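Local coordinates for protein putative GTP pyrophosphokinase (Streptococcus mutans, PDB 3L9D) that probably transfers pyrophosphate from ATP to GTP in the first step of ppGpp synthesis, at residues 151-156 against 172-177. Residues are numbered along the deposited sequence; the frame is centred on the assembly and turned at random.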
ATOM      1  N   TYR A 151       4.722  -4.371   2.240  1.00 21.89           N
ATOM      2  CA  TYR A 151       4.924  -3.768   3.548  1.00 22.99           C
ATOM      3  C   TYR A 151       3.721  -2.891   3.901  1.00 20.35           C
ATOM      4  O   TYR A 151       3.365  -1.993   3.138  1.00 21.97           O
ATOM      5  CB  TYR A 151       6.220  -2.946   3.559  1.00 18.64           C
ATOM      6  CG  TYR A 151       6.749  -2.686   4.942  1.00 17.06           C
ATOM      7  CD1 TYR A 151       7.874  -3.347   5.403  1.00 18.07           C
ATOM      8  CD2 TYR A 151       6.121  -1.782   5.794  1.00 18.78           C
ATOM      9  CE1 TYR A 151       8.371  -3.116   6.662  1.00 17.57           C
ATOM     10  CE2 TYR A 151       6.610  -1.548   7.080  1.00 17.10           C
ATOM     11  CZ  TYR A 151       7.734  -2.223   7.503  1.00 19.79           C
ATOM     12  OH  TYR A 151       8.232  -2.020   8.772  1.00 21.48           O
ATOM     13  N   HIS A 152       3.095  -3.136   5.048  1.00 19.11           N
ATOM     14  CA  HIS A 152       1.881  -2.409   5.405  1.00 16.48           C
ATOM     15  C   HIS A 152       2.105  -1.407   6.510  1.00 17.27           C
ATOM     16  O   HIS A 152       2.614  -1.755   7.553  1.00 19.87           O
ATOM     17  CB  HIS A 152       0.782  -3.370   5.838  1.00 19.30           C
ATOM     18  CG  HIS A 152       0.442  -4.404   4.810  1.00 22.67           C
ATOM     19  ND1 HIS A 152      -0.686  -5.187   4.892  1.00 24.14           N
ATOM     20  CD2 HIS A 152       1.078  -4.778   3.677  1.00 19.54           C
ATOM     21  CE1 HIS A 152      -0.725  -6.008   3.857  1.00 23.18           C
ATOM     22  NE2 HIS A 152       0.334  -5.779   3.108  1.00 20.15           N
ATOM     23  N   VAL A 153       1.693  -0.162   6.275  1.00 21.22           N
ATOM     24  CA  VAL A 153       1.767   0.894   7.281  1.00 21.13           C
ATOM     25  C   VAL A 153       0.380   1.467   7.528  1.00 17.78           C
ATOM     26  O   VAL A 153      -0.336   1.769   6.590  1.00 16.05           O
ATOM     27  CB  VAL A 153       2.680   2.045   6.823  1.00 17.88           C
ATOM     28  CG1 VAL A 153       2.751   3.096   7.899  1.00 15.29           C
ATOM     29  CG2 VAL A 153       4.072   1.522   6.474  1.00 16.99           C
ATOM     30  N   ILE A 154      -0.004   1.597   8.792  1.00 13.76           N
ATOM     31  CA  ILE A 154      -1.258   2.229   9.116  1.00 12.96           C
ATOM     32  C   ILE A 154      -0.952   3.600   9.701  1.00 15.38           C
ATOM     33  O   ILE A 154      -0.065   3.748  10.551  1.00 14.31           O
ATOM     34  CB  ILE A 154      -2.105   1.382  10.089  1.00 16.88           C
ATOM     35  CG1 ILE A 154      -2.368  -0.015   9.501  1.00 17.88           C
ATOM     36  CG2 ILE A 154      -3.420   2.090  10.423  1.00 12.93           C
ATOM     37  CD1 ILE A 154      -2.991  -0.021   8.103  1.00 13.14           C
ATOM     38  N   VAL A 155      -1.662   4.604   9.204  1.00 13.11           N
ATOM     39  CA  VAL A 155      -1.464   5.961   9.651  1.00 15.08           C
ATOM     40  C   VAL A 155      -2.791   6.554  10.101  1.00 19.69           C
ATOM     41  O   VAL A 155      -3.839   6.259   9.521  1.00 20.34           O
ATOM     42  CB  VAL A 155      -0.786   6.846   8.565  1.00 20.49           C
ATOM     43  CG1 VAL A 155       0.653   6.383   8.306  1.00 14.28           C
ATOM     44  CG2 VAL A 155      -1.627   6.897   7.248  1.00 19.80           C
ATOM     45  N   GLU A 156      -2.744   7.336  11.178  1.00 22.02           N
ATOM     46  CA  GLU A 156      -3.858   8.189  11.565  1.00 22.89           C
ATOM     47  C   GLU A 156      -3.666   9.501  10.842  1.00 21.40           C
ATOM     48  O   GLU A 156      -2.593  10.114  10.922  1.00 20.72           O
ATOM     49  CB  GLU A 156      -3.849   8.479  13.056  1.00 23.68           C
ATOM     50  CG  GLU A 156      -4.207   7.341  13.934  1.00 30.98           C
ATOM     51  CD  GLU A 156      -4.150   7.720  15.399  1.00 39.74           C
ATOM     52  OE1 GLU A 156      -3.894   8.909  15.705  1.00 41.83           O
ATOM     53  OE2 GLU A 156      -4.366   6.828  16.244  1.00 42.00           O
ATOM     54  N   ILE A 172      -1.375   2.195   4.048  1.00 13.52           N
ATOM     55  CA  ILE A 172      -0.407   2.396   2.988  1.00 13.69           C
ATOM     56  C   ILE A 172       0.366   1.110   2.722  1.00 17.56           C
ATOM     57  O   ILE A 172       1.063   0.596   3.598  1.00 20.83           O
ATOM     58  CB  ILE A 172       0.594   3.482   3.397  1.00 11.83           C
ATOM     59  CG1 ILE A 172      -0.149   4.762   3.740  1.00 13.76           C
ATOM     60  CG2 ILE A 172       1.596   3.741   2.294  1.00 12.31           C
ATOM     61  CD1 ILE A 172       0.638   5.690   4.627  1.00 14.89           C
ATOM     62  N   GLN A 173       0.251   0.568   1.522  1.00 19.73           N
ATOM     63  CA  GLN A 173       1.097  -0.569   1.166  1.00 20.61           C
ATOM     64  C   GLN A 173       2.213  -0.134   0.250  1.00 20.67           C
ATOM     65  O   GLN A 173       1.980   0.624  -0.698  1.00 24.07           O
ATOM     66  CB  GLN A 173       0.288  -1.696   0.526  1.00 19.75           C
ATOM     67  CG  GLN A 173      -0.639  -2.360   1.523  1.00 23.25           C
ATOM     68  CD  GLN A 173      -1.378  -3.517   0.927  1.00 26.16           C
ATOM     69  OE1 GLN A 173      -0.815  -4.292   0.159  1.00 28.62           O
ATOM     70  NE2 GLN A 173      -2.654  -3.644   1.268  1.00 25.08           N
ATOM     71  N   ILE A 174       3.420  -0.609   0.541  1.00 15.62           N
ATOM     72  CA  ILE A 174       4.597  -0.264  -0.240  1.00 17.74           C
ATOM     73  C   ILE A 174       5.066  -1.512  -1.015  1.00 20.21           C
ATOM     74  O   ILE A 174       5.236  -2.588  -0.439  1.00 22.69           O
ATOM     75  CB  ILE A 174       5.688   0.300   0.696  1.00 19.22           C
ATOM     76  CG1 ILE A 174       5.064   1.353   1.623  1.00 20.87           C
ATOM     77  CG2 ILE A 174       6.857   0.872  -0.098  1.00 14.73           C
ATOM     78  CD1 ILE A 174       5.923   1.776   2.790  1.00 12.25           C
ATOM     79  N   ARG A 175       5.264  -1.380  -2.321  1.00 21.89           N
ATOM     80  CA  ARG A 175       5.463  -2.555  -3.171  1.00 18.99           C
ATOM     81  C   ARG A 175       6.386  -2.285  -4.338  1.00 20.67           C
ATOM     82  O   ARG A 175       6.383  -1.189  -4.891  1.00 22.72           O
ATOM     83  CB  ARG A 175       4.119  -2.992  -3.754  1.00 17.15           C
ATOM     84  CG  ARG A 175       3.140  -3.542  -2.751  1.00 20.64           C
ATOM     85  CD  ARG A 175       1.838  -3.898  -3.420  1.00 21.90           C
ATOM     86  NE  ARG A 175       0.901  -4.562  -2.516  1.00 20.12           N
ATOM     87  CZ  ARG A 175      -0.300  -5.005  -2.880  1.00 21.15           C
ATOM     88  NH1 ARG A 175      -0.715  -4.860  -4.132  1.00 23.45           N
ATOM     89  NH2 ARG A 175      -1.083  -5.603  -1.996  1.00 22.66           N
ATOM     90  N   THR A 176       7.142  -3.293  -4.759  1.00 24.47           N
ATOM     91  CA  THR A 176       7.771  -3.217  -6.084  1.00 22.49           C
ATOM     92  C   THR A 176       6.728  -3.412  -7.187  1.00 22.06           C
ATOM     93  O   THR A 176       5.608  -3.858  -6.946  1.00 21.36           O
ATOM     94  CB  THR A 176       8.926  -4.242  -6.278  1.00 20.99           C
ATOM     95  OG1 THR A 176       8.468  -5.578  -6.007  1.00 20.07           O
ATOM     96  CG2 THR A 176      10.083  -3.905  -5.381  1.00 20.44           C
ATOM     97  N   LEU A 177       7.099  -3.074  -8.410  1.00 26.68           N
ATOM     98  CA  LEU A 177       6.212  -3.289  -9.533  1.00 22.01           C
ATOM     99  C   LEU A 177       5.819  -4.785  -9.595  1.00 26.18           C
ATOM    100  O   LEU A 177       4.630  -5.133  -9.719  1.00 20.59           O
ATOM    101  CB  LEU A 177       6.908  -2.811 -10.806  1.00 24.88           C
ATOM    102  CG  LEU A 177       7.140  -1.289 -10.977  1.00 41.02           C
ATOM    103  CD1 LEU A 177       6.740  -0.440  -9.726  1.00 32.97           C
ATOM    104  CD2 LEU A 177       8.593  -0.948 -11.433  1.00 36.01           C
TER
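Two hydrogen-bonded antiparallel pairs, Tyr151 with Ile174 and Val153 with Ile172, join 151-156 to 172-177. Three of their four bonds are short, Ile172 N lying 2.8 Å from Val153 O; Tyr151 N to Ile174 O is the longest, 3.3 Å, and bent to 148°. Between the pairs, Gln173 CA makes a CA-H...O contact with Tyr151 O at 3.3 Å. Segment axes 4.8 Å apart and running at 155° fit neighbouring arms of a beta hairpin, strands 150-161 and 164-176, which lies inside the mixed sheet of the RelA/SpoT synthetase-like nucleotidyltransferase fold.

His152 and Gln173 form the non-hydrogen-bonded pair. The Gln173 amide stacks over one face of the His152 ring, planes 22° apart and CD offset toward the rim, while Gln173 CG makes a CH-pi contact 3.9 Å from the ring centroid. Both side chains turn CG away from the carbonyl carbon, which lays them side by side. Gln173 OE1 receives a weak hydrogen bond from Arg175 NH2. His152 NE2 is hydrogen-bonded to Tyr148 OH, which also binds Arg175 NH2 and so links the segments; Gln173 NE2 is hydrogen-bonded to Glu171 OE1.

On the other face the side-chain contacts between the segments are apolar. Ile172 CD1 meets both methyls of Val155, CG2 at 3.7 Å, the side chains crossing near a right angle, while Val153 CG2 reaches Ile174 CD1 at 4.1 Å. Leu122 of helix 117-126 packs on Tyr151, Val153 and Ile174.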